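Local coordinates for protein 4-methyl-5(B-hydroxyethyl)-thiazole monophosphate biosynthesis enzyme (Vibrio cholerae O1 biovar El Tor, PDB 3OT1) that is of unestablished function but belongs to the DJ-1/PfpI family and may act in thiazole monophosphate biosynthesis, at residues Leu94-Ile97 against Asp98-Gln102; Cys111-Pro114 against Ala115-Ala119; Met129-Pro133 against Asn134-His138; Cys150-Ala153 against Thr154-Leu157. One frame throughout, in Å; residues are numbered along the deposited sequence.

In the fold
Along the chain the four contacts come strictly in series; each is local, and none nests within or crosses another. Interaction 1 is a run of turns in helix 91-102. After strand 106-110, interaction 2 turns the chain into helix 113-119, whose Val117 and Phe118 pack against Leu94 and Ile97 of interaction 1. Interaction 3 folds the loop 129-138 back beside interaction 2, where Cys111 O probably accepts a hydrogen bond from His132 N. Interaction 4 closes the hairpin between strands 149-152 and 157-160 at one margin of this chain's central mixed sheet; its Leu157 meets Phe118 and Met129. Together they join two helices, a connecting loop and the outer strands of the sheet.

Interaction 1 (Leu94-Ile97 against Asp98-Gln102)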
loop_
_atom_site.group_PDB
_atom_site.type_symbol
_atom_site.label_atom_id
_atom_site.label_comp_id
_atom_site.label_asym_id
_atom_site.label_seq_id
_atom_site.Cartn_x
_atom_site.Cartn_y
_atom_site.Cartn_z
ATOM N N LEU A 94 -6.871 13.725 -19.217
ATOM C CA LEU A 94 -8.024 13.307 -19.999
ATOM C C LEU A 94 -7.628 12.901 -21.423
ATOM O O LEU A 94 -8.137 11.915 -21.949
ATOM C CB LEU A 94 -9.084 14.406 -20.022
ATOM C CG LEU A 94 -9.676 14.769 -18.652
ATOM C CD1 LEU A 94 -10.663 15.945 -18.817
ATOM C CD2 LEU A 94 -10.364 13.603 -17.967
ATOM N N ALA A 95 -6.706 13.644 -22.023
ATOM C CA ALA A 95 -6.186 13.295 -23.334
ATOM C C ALA A 95 -5.459 11.950 -23.327
ATOM O O ALA A 95 -5.545 11.212 -24.308
ATOM C CB ALA A 95 -5.264 14.427 -23.857
ATOM N N LEU A 96 -4.712 11.638 -22.260
ATOM C CA LEU A 96 -4.028 10.358 -22.188
ATOM C C LEU A 96 -5.029 9.225 -22.112
ATOM O O LEU A 96 -4.791 8.174 -22.666
ATOM C CB LEU A 96 -3.083 10.301 -20.989
ATOM C CG LEU A 96 -1.775 11.017 -21.227
ATOM C CD1 LEU A 96 -1.077 11.245 -19.913
ATOM C CD2 LEU A 96 -0.843 10.250 -22.174
ATOM N N ILE A 97 -6.132 9.412 -21.388
ATOM C CA ILE A 97 -7.152 8.363 -21.369
ATOM C C ILE A 97 -7.622 8.075 -22.805
ATOM O O ILE A 97 -7.715 6.916 -23.214
ATOM C CB ILE A 97 -8.339 8.725 -20.470
ATOM C CG1 ILE A 97 -7.900 8.803 -18.995
ATOM C CG2 ILE A 97 -9.491 7.742 -20.675
ATOM C CD1 ILE A 97 -8.931 9.472 -18.115
ATOM N N ASP A 98 -7.905 9.127 -23.561
ATOM C CA ASP A 98 -8.320 8.977 -24.952
ATOM C C ASP A 98 -7.232 8.262 -25.774
ATOM O O ASP A 98 -7.517 7.365 -26.550
ATOM C CB ASP A 98 -8.577 10.333 -25.589
ATOM C CG ASP A 98 -9.709 11.131 -24.947
ATOM O OD1 ASP A 98 -10.539 10.562 -24.249
ATOM O OD2 ASP A 98 -9.725 12.369 -25.165
ATOM N N ALA A 99 -5.990 8.682 -25.583
ATOM C CA ALA A 99 -4.888 8.138 -26.388
ATOM C C ALA A 99 -4.680 6.654 -26.114
ATOM O O ALA A 99 -4.540 5.870 -27.053
ATOM C CB ALA A 99 -3.602 8.921 -26.164
ATOM N N PHE A 100 -4.633 6.246 -24.850
ATOM C CA PHE A 100 -4.448 4.844 -24.506
ATOM C C PHE A 100 -5.605 4.005 -25.021
ATOM O O PHE A 100 -5.410 2.954 -25.613
ATOM C CB PHE A 100 -4.313 4.648 -22.988
ATOM C CG PHE A 100 -2.909 4.823 -22.471
ATOM C CD1 PHE A 100 -2.069 3.731 -22.271
ATOM C CD2 PHE A 100 -2.433 6.061 -22.131
ATOM C CE1 PHE A 100 -0.795 3.870 -21.783
ATOM C CE2 PHE A 100 -1.151 6.226 -21.601
ATOM C CZ PHE A 100 -0.332 5.117 -21.432
ATOM N N SER A 101 -6.827 4.454 -24.785
ATOM C CA SER A 101 -7.982 3.688 -25.176
ATOM C C SER A 101 -8.080 3.549 -26.697
ATOM O O SER A 101 -8.440 2.490 -27.181
ATOM C CB SER A 101 -9.278 4.217 -24.557
ATOM O OG SER A 101 -9.564 5.500 -25.012
ATOM N N GLN A 102 -7.690 4.585 -27.420
ATOM C CA GLN A 102 -7.749 4.553 -28.897
ATOM C C GLN A 102 -6.557 3.831 -29.509
ATOM O O GLN A 102 -6.496 3.627 -30.702
ATOM C CB GLN A 102 -7.867 5.963 -29.433
ATOM C CG GLN A 102 -9.228 6.586 -29.091
ATOM C CD GLN A 102 -9.321 8.076 -29.323
ATOM O OE1 GLN A 102 -8.622 8.635 -30.178
ATOM N NE2 GLN A 102 -10.252 8.713 -28.623
#
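Leu94, Ala95, Leu96 and Ile97 each receive a backbone N-H from the residue four places on, the ladder of an alpha helix; it is straightest from Phe100 N to Leu96 O, at 2.9 Å and 176°. Leu96 and Phe100 lie alongside each other on one side of this helix, 91-102, with Leu96 CD2 4.1 Å from Phe100 CE2. Phe100 keeps CG beside its own backbone N (chi1 -86°), which brings the ring edge back over the preceding turn: CD2 comes within 3.2 Å of Leu96 O, and that oxygen lies near the ring plane. The same two side chains reach Leu13 of strand 11-16, so this side of the helix packs on the central sheet of the DJ-1/PfpI fold, while Ile97 leans on Val117 and Phe118 of helix 113-119. Asp98 folds back over the turn, its CG 3.5 Å from Leu94 O, and OD1 forms a salt bridge with Lys123. One residue beyond the Leu96-Phe100 pair, Ile97 O accepts Ser101 N at 3.1 Å. Ser101 OG, placed between its backbone N and carbonyl carbon (chi1 64°), has one proton for two possible acceptors, Ile97 O at 2.9 Å and Asp98 O at 3.2 Å.

Interaction 2 (Cys111-Pro114 against Ala115-Ala119); sequences CATP and ALVFA
Thr113 and Val117 run side by side and point the same way, one turn apart, with Thr113 CG2 3.8 Å from Val117 CG2. With OG1 beside the backbone N (chi1 -67°), the methyl is left trans to that N and runs along Val117; OG1 hydrogen-bonds to Pro78 O. A second pair repeats the spacing more loosely: Ala112 CB meets Leu116 CD1 at 4.1 Å. In the third pair the Phe118 ring lies against the proline, CD2 3.6 Å from Pro114 CA. Leu116 N bonds to Ala112 O, 2.8 Å and 177°, four residues back. Thr113 O takes Val117 N at 2.8 Å and, weakly, Phe118 N at 3.4 Å. The helix widens here into a pi-type turn, with Ala119 N bonding to Pro114 O at 3.0 Å, five residues back. Just before the helix, Cys111 has a positive phi of 65° at the sharp strand-to-helix turn, consistent with the nucleophile elbow of DJ-1 relatives. Outward, Phe118 packs on Val107 and Ala109 of strand 106-110, and Val117 packs on Phe87 of helix 81-88 and on Leu94 of helix 91-102.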
loop_
_atom_site.group_PDB
_atom_site.type_symbol
_atom_site.label_atom_id
_atom_site.label_comp_id
_atom_site.label_asym_id
_atom_site.label_seq_id
_atom_site.Cartn_x
_atom_site.Cartn_y
_atom_site.Cartn_z
ATOM N N CYS A 111 -10.971 3.195 -7.071
ATOM C CA CYS A 111 -11.487 4.074 -6.040
ATOM C C CYS A 111 -12.349 5.215 -6.607
ATOM O O CYS A 111 -13.312 4.943 -7.312
ATOM C CB CYS A 111 -10.255 4.532 -5.226
ATOM S SG CYS A 111 -10.432 5.574 -3.815
ATOM N N ALA A 112 -12.045 6.468 -6.292
ATOM C CA ALA A 112 -12.868 7.580 -6.755
ATOM C C ALA A 112 -12.763 7.822 -8.256
ATOM O O ALA A 112 -13.621 8.477 -8.841
ATOM C CB ALA A 112 -12.514 8.873 -5.989
ATOM N N THR A 113 -11.681 7.377 -8.877
ATOM C CA THR A 113 -11.385 7.797 -10.231
ATOM C C THR A 113 -12.425 7.399 -11.277
ATOM O O THR A 113 -12.766 8.216 -12.102
ATOM C CB THR A 113 -9.944 7.395 -10.576
ATOM O OG1 THR A 113 -9.089 8.183 -9.741
ATOM C CG2 THR A 113 -9.627 7.627 -12.024
ATOM N N PRO A 114 -12.936 6.160 -11.254
ATOM C CA PRO A 114 -13.952 5.842 -12.290
ATOM C C PRO A 114 -15.179 6.752 -12.167
ATOM O O PRO A 114 -15.807 7.053 -13.184
ATOM C CB PRO A 114 -14.287 4.371 -12.020
ATOM C CG PRO A 114 -13.002 3.816 -11.402
ATOM C CD PRO A 114 -12.534 4.960 -10.516
ATOM N N ALA A 115 -15.541 7.158 -10.952
ATOM C CA ALA A 115 -16.685 8.058 -10.727
ATOM C C ALA A 115 -16.361 9.506 -11.091
ATOM O O ALA A 115 -17.068 10.133 -11.891
ATOM C CB ALA A 115 -17.141 7.954 -9.283
ATOM N N LEU A 116 -15.309 10.057 -10.490
ATOM C CA LEU A 116 -15.016 11.475 -10.614
ATOM C C LEU A 116 -14.290 11.854 -11.893
ATOM O O LEU A 116 -14.308 13.038 -12.268
ATOM C CB LEU A 116 -14.249 11.985 -9.398
ATOM C CG LEU A 116 -14.985 11.860 -8.068
ATOM C CD1 LEU A 116 -14.149 12.484 -6.948
ATOM C CD2 LEU A 116 -16.378 12.482 -8.129
ATOM N N VAL A 117 -13.684 10.870 -12.573
ATOM C CA VAL A 117 -13.042 11.109 -13.858
ATOM C C VAL A 117 -13.889 10.520 -14.999
ATOM O O VAL A 117 -14.373 11.272 -15.847
ATOM C CB VAL A 117 -11.594 10.605 -13.911
ATOM C CG1 VAL A 117 -10.992 10.968 -15.282
ATOM C CG2 VAL A 117 -10.786 11.196 -12.751
ATOM N N PHE A 118 -14.078 9.208 -15.033
ATOM C CA PHE A 118 -14.709 8.617 -16.216
ATOM C C PHE A 118 -16.176 9.039 -16.366
ATOM O O PHE A 118 -16.592 9.508 -17.430
ATOM C CB PHE A 118 -14.642 7.092 -16.219
ATOM C CG PHE A 118 -13.254 6.493 -16.154
ATOM C CD1 PHE A 118 -12.101 7.195 -16.506
ATOM C CD2 PHE A 118 -13.126 5.164 -15.752
ATOM C CE1 PHE A 118 -10.862 6.573 -16.426
ATOM C CE2 PHE A 118 -11.904 4.565 -15.700
ATOM C CZ PHE A 118 -10.781 5.251 -16.029
ATOM N N ALA A 119 -16.957 8.866 -15.302
ATOM C CA ALA A 119 -18.375 9.175 -15.366
ATOM C C ALA A 119 -18.565 10.676 -15.612
ATOM O O ALA A 119 -19.390 11.046 -16.448
ATOM C CB ALA A 119 -19.093 8.677 -14.142
#

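Interaction 3 (Met129-Pro133 against Asn134-His138)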
loop_
_atom_site.group_PDB
_atom_site.type_symbol
_atom_site.label_atom_id
_atom_site.label_comp_id
_atom_site.label_asym_id
_atom_site.label_seq_id
_atom_site.Cartn_x
_atom_site.Cartn_y
_atom_site.Cartn_z
HETATM N N MSE A 129 -18.331 -0.899 -15.017
HETATM C CA MSE A 129 -17.264 -0.501 -14.121
HETATM C C MSE A 129 -17.726 -0.496 -12.698
HETATM O O MSE A 129 -18.909 -0.347 -12.403
HETATM C CB MSE A 129 -16.700 0.870 -14.494
HETATM C CG MSE A 129 -17.710 2.004 -14.407
HETATM SE SE MSE A 129 -17.000 3.703 -14.996
HETATM C CE MSE A 129 -16.920 3.380 -16.880
ATOM N N THR A 130 -16.734 -0.625 -11.816
ATOM C CA THR A 130 -16.931 -0.407 -10.395
ATOM C C THR A 130 -16.132 0.824 -9.974
ATOM O O THR A 130 -15.443 1.463 -10.779
ATOM C CB THR A 130 -16.562 -1.645 -9.551
ATOM O OG1 THR A 130 -17.118 -1.519 -8.249
ATOM C CG2 THR A 130 -15.079 -1.881 -9.423
ATOM N N CYS A 131 -16.282 1.190 -8.707
ATOM C CA CYS A 131 -15.587 2.332 -8.113
ATOM C C CYS A 131 -15.726 2.212 -6.613
ATOM O O CYS A 131 -16.284 1.237 -6.117
ATOM C CB CYS A 131 -16.169 3.662 -8.619
ATOM S SG CYS A 131 -17.877 3.994 -8.207
ATOM N N HIS A 132 -15.252 3.216 -5.890
ATOM C CA HIS A 132 -15.440 3.190 -4.441
ATOM C C HIS A 132 -16.927 3.183 -4.104
ATOM O O HIS A 132 -17.683 3.923 -4.713
ATOM C CB HIS A 132 -14.783 4.406 -3.821
ATOM C CG HIS A 132 -14.657 4.300 -2.353
ATOM N ND1 HIS A 132 -15.708 4.527 -1.496
ATOM C CD2 HIS A 132 -13.600 3.936 -1.597
ATOM C CE1 HIS A 132 -15.288 4.304 -0.264
ATOM N NE2 HIS A 132 -14.010 3.972 -0.295
ATOM N N PRO A 133 -17.354 2.368 -3.133
ATOM C CA PRO A 133 -18.775 2.303 -2.800
ATOM C C PRO A 133 -19.398 3.641 -2.470
ATOM O O PRO A 133 -20.588 3.835 -2.716
ATOM C CB PRO A 133 -18.795 1.360 -1.598
ATOM C CG PRO A 133 -17.677 0.451 -1.841
ATOM C CD PRO A 133 -16.600 1.320 -2.423
ATOM N N ASN A 134 -18.623 4.563 -1.901
ATOM C CA ASN A 134 -19.182 5.860 -1.545
ATOM C C ASN A 134 -19.476 6.715 -2.777
ATOM O O ASN A 134 -20.103 7.777 -2.656
ATOM C CB ASN A 134 -18.319 6.592 -0.485
ATOM C CG ASN A 134 -18.398 5.945 0.891
ATOM O OD1 ASN A 134 -19.307 5.167 1.201
ATOM N ND2 ASN A 134 -17.392 6.217 1.712
ATOM N N PHE A 135 -19.103 6.209 -3.971
ATOM C CA PHE A 135 -19.359 6.868 -5.239
ATOM C C PHE A 135 -20.160 6.011 -6.236
ATOM O O PHE A 135 -20.305 6.393 -7.397
ATOM C CB PHE A 135 -18.032 7.354 -5.870
ATOM C CG PHE A 135 -17.395 8.471 -5.105
ATOM C CD1 PHE A 135 -17.802 9.768 -5.296
ATOM C CD2 PHE A 135 -16.438 8.215 -4.143
ATOM C CE1 PHE A 135 -17.246 10.800 -4.569
ATOM C CE2 PHE A 135 -15.872 9.250 -3.407
ATOM C CZ PHE A 135 -16.275 10.540 -3.614
ATOM N N PHE A 136 -20.714 4.887 -5.779
ATOM C CA PHE A 136 -21.500 4.023 -6.673
ATOM C C PHE A 136 -22.605 4.792 -7.394
ATOM O O PHE A 136 -22.953 4.482 -8.533
ATOM C CB PHE A 136 -22.163 2.888 -5.889
ATOM C CG PHE A 136 -21.267 1.718 -5.531
ATOM C CD1 PHE A 136 -20.057 1.437 -6.150
ATOM C CD2 PHE A 136 -21.751 0.810 -4.594
ATOM C CE1 PHE A 136 -19.343 0.300 -5.759
ATOM C CE2 PHE A 136 -21.040 -0.298 -4.225
ATOM C CZ PHE A 136 -19.856 -0.568 -4.824
ATOM N N ASP A 137 -23.161 5.786 -6.711
ATOM C CA ASP A 137 -24.268 6.546 -7.271
ATOM C C ASP A 137 -23.898 7.409 -8.487
ATOM O O ASP A 137 -24.777 7.935 -9.166
ATOM C CB ASP A 137 -24.982 7.364 -6.176
ATOM C CG ASP A 137 -24.132 8.497 -5.598
ATOM O OD1 ASP A 137 -24.747 9.367 -4.938
ATOM O OD2 ASP A 137 -22.897 8.554 -5.781
ATOM N N HIS A 138 -22.603 7.533 -8.771
ATOM C CA HIS A 138 -22.139 8.247 -9.953
ATOM C C HIS A 138 -22.158 7.401 -11.234
ATOM O O HIS A 138 -22.004 7.926 -12.324
ATOM C CB HIS A 138 -20.700 8.704 -9.744
ATOM C CG HIS A 138 -20.555 9.878 -8.833
ATOM N ND1 HIS A 138 -21.113 9.937 -7.573
ATOM C CD2 HIS A 138 -19.876 11.036 -8.996
ATOM C CE1 HIS A 138 -20.806 11.093 -7.010
ATOM N NE2 HIS A 138 -20.057 11.779 -7.854
HETATM O O HOH W 1 -22.805 5.638 -3.464
#
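Pro133 and Phe136 make a CH-pi contact: Pro133 CA stands 3.4 Å from the Phe136 ring centroid and only 3° off the ring normal, so it sits squarely over the centre of one face. Pro133 belongs to the 3-10 turn that begins here, and the ring folds back over it. The proline ring reaches the rim of the same aromatic through CG, 3.8 Å from Phe136 CZ. At the edge comes Cys131, a sulfur-aromatic contact in which SG lies 3.9 Å from Phe136 CD1. SG takes the place between its own N and carbonyl carbon (chi1 63°), which turns it toward the following segment, where it also touches Phe135 CB.

The turn itself holds these groups in place. Phe135 N donates to His132 O at 2.8 Å and Phe136 N to Pro133 O, each donor standing above the carbonyl plane rather than on a lone pair. The His132 ring is tied to the start of the turn by Asn134 N, which donates to ND1 at 2.9 Å from slightly out of the ring plane; the other ring nitrogen, NE2, makes a weak hydrogen bond to the backbone of another protein chain, whose apolar side chains also pack on Pro133 and Asn134. Further out, Thr130 OG1, beside the Phe136 ring, is bonded to Ser145 O, and Cys131 packs on Pro114 of helix 113-119. A water donates to Pro133 O and accepts from Asp137 N. Beyond it, His138 ND1 donates in its ring plane to Asp137 OD2 at 2.9 Å.

Interaction 4 (Cys150-Ala153 against Thr154-Leu157); sequences CYYA and TQHL
Tyr152 faces two residues at once, His156 and Leu157: a G1 beta bulge, in which His156 adopts the left-handed helical region (phi 47°) although it is not a glycine. Tyr152 and Leu157 form an antiparallel hydrogen-bonded pair. Tyr152 N reaches Leu157 O at 2.8 Å and 175°, and Leu157 N returns to Tyr152 O at 3.1 Å. Inside this pair the chain is tightened by His156 N bonding to Ala153 O, which also lies over one face of the imidazole. With CG trans to its backbone N (chi1 -174°), the Tyr152 ring extends over the turn with one face toward Thr154 N; Thr154 crosses it obliquely, CB 3.7 Å from CE2 of Tyr152, and Gln155 CG comes in at the ring edge. Two waters bridge the phenol to the turn: one links Tyr152 OH to Thr154 OG1, the other lies in the ring plane, 2.8 Å from Tyr152 OH, and accepts from Gln155 NE2. That amide nitrogen also bonds to Val125 O, tying the turn to the preceding loop. Tyr151 CD1 meets Leu157 O at 3.3 Å. The whole is a beta-hairpin with a four-residue loop, joining strand 149-152, outermost in the sheet of this chain, to strand 157-160 of the DJ-1/PfpI fold.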
loop_
_atom_site.group_PDB
_atom_site.type_symbol
_atom_site.label_atom_id
_atom_site.label_comp_id
_atom_site.label_asym_id
_atom_site.label_seq_id
_atom_site.Cartn_x
_atom_site.Cartn_y
_atom_site.Cartn_z
ATOM N N CYS A 150 -13.370 -5.357 -11.479
ATOM C CA CYS A 150 -14.224 -5.494 -12.647
ATOM C C CYS A 150 -13.425 -5.287 -13.939
ATOM O O CYS A 150 -12.842 -4.210 -14.151
ATOM C CB CYS A 150 -15.346 -4.465 -12.580
ATOM S SG CYS A 150 -16.403 -4.409 -14.063
ATOM N N TYR A 151 -13.390 -6.287 -14.814
ATOM C CA TYR A 151 -12.796 -6.166 -16.130
ATOM C C TYR A 151 -13.890 -6.124 -17.188
ATOM O O TYR A 151 -14.779 -6.971 -17.197
ATOM C CB TYR A 151 -11.839 -7.325 -16.407
ATOM C CG TYR A 151 -11.173 -7.191 -17.762
ATOM C CD1 TYR A 151 -10.476 -6.035 -18.093
ATOM C CD2 TYR A 151 -11.231 -8.198 -18.714
ATOM C CE1 TYR A 151 -9.860 -5.866 -19.317
ATOM C CE2 TYR A 151 -10.582 -8.045 -19.950
ATOM C CZ TYR A 151 -9.909 -6.869 -20.233
ATOM O OH TYR A 151 -9.295 -6.648 -21.439
ATOM N N TYR A 152 -13.820 -5.109 -18.041
ATOM C CA TYR A 152 -14.739 -4.947 -19.162
ATOM C C TYR A 152 -13.916 -5.005 -20.458
ATOM O O TYR A 152 -13.290 -4.036 -20.879
ATOM C CB TYR A 152 -15.512 -3.631 -19.038
ATOM C CG TYR A 152 -16.565 -3.462 -20.081
ATOM C CD1 TYR A 152 -17.693 -4.267 -20.086
ATOM C CD2 TYR A 152 -16.430 -2.513 -21.086
ATOM C CE1 TYR A 152 -18.673 -4.121 -21.062
ATOM C CE2 TYR A 152 -17.413 -2.362 -22.045
ATOM C CZ TYR A 152 -18.521 -3.168 -22.029
ATOM O OH TYR A 152 -19.484 -3.002 -23.007
ATOM N N ALA A 153 -13.903 -6.179 -21.074
ATOM C CA ALA A 153 -12.967 -6.466 -22.147
ATOM C C ALA A 153 -13.208 -5.610 -23.384
ATOM O O ALA A 153 -12.264 -5.217 -24.045
ATOM C CB ALA A 153 -13.011 -7.948 -22.515
ATOM N N THR A 154 -14.467 -5.314 -23.673
ATOM C CA THR A 154 -14.854 -4.597 -24.887
ATOM C C THR A 154 -14.149 -3.249 -25.041
ATOM O O THR A 154 -13.849 -2.822 -26.158
ATOM C CB THR A 154 -16.421 -4.406 -24.917
ATOM O OG1 THR A 154 -17.072 -5.683 -24.808
ATOM C CG2 THR A 154 -16.873 -3.704 -26.187
ATOM N N GLN A 155 -13.872 -2.585 -23.923
ATOM C CA GLN A 155 -13.170 -1.313 -23.937
ATOM C C GLN A 155 -11.840 -1.392 -23.174
ATOM O O GLN A 155 -11.280 -0.371 -22.785
ATOM C CB GLN A 155 -14.055 -0.193 -23.382
ATOM C CG GLN A 155 -15.258 0.109 -24.269
ATOM C CD GLN A 155 -16.041 1.293 -23.761
ATOM O OE1 GLN A 155 -15.466 2.303 -23.378
ATOM N NE2 GLN A 155 -17.365 1.185 -23.777
ATOM N N HIS A 156 -11.309 -2.610 -22.996
ATOM C CA HIS A 156 -10.015 -2.831 -22.338
ATOM C C HIS A 156 -9.922 -2.031 -21.043
ATOM O O HIS A 156 -8.987 -1.240 -20.866
ATOM C CB HIS A 156 -8.860 -2.430 -23.263
ATOM C CG HIS A 156 -8.932 -3.044 -24.616
ATOM N ND1 HIS A 156 -9.321 -2.342 -25.734
ATOM C CD2 HIS A 156 -8.699 -4.311 -25.024
ATOM C CE1 HIS A 156 -9.306 -3.151 -26.782
ATOM N NE2 HIS A 156 -8.932 -4.350 -26.378
ATOM N N LEU A 157 -10.906 -2.204 -20.162
ATOM C CA LEU A 157 -11.029 -1.372 -18.966
ATOM C C LEU A 157 -11.075 -2.219 -17.698
ATOM O O LEU A 157 -11.895 -3.121 -17.554
ATOM C CB LEU A 157 -12.313 -0.526 -19.041
ATOM C CG LEU A 157 -12.554 0.367 -17.830
ATOM C CD1 LEU A 157 -11.516 1.478 -17.754
ATOM C CD2 LEU A 157 -13.981 0.918 -17.821
HETATM O O HOH W 2 -18.912 -1.064 -24.987
HETATM O O HOH W 3 -19.545 -5.749 -23.817
#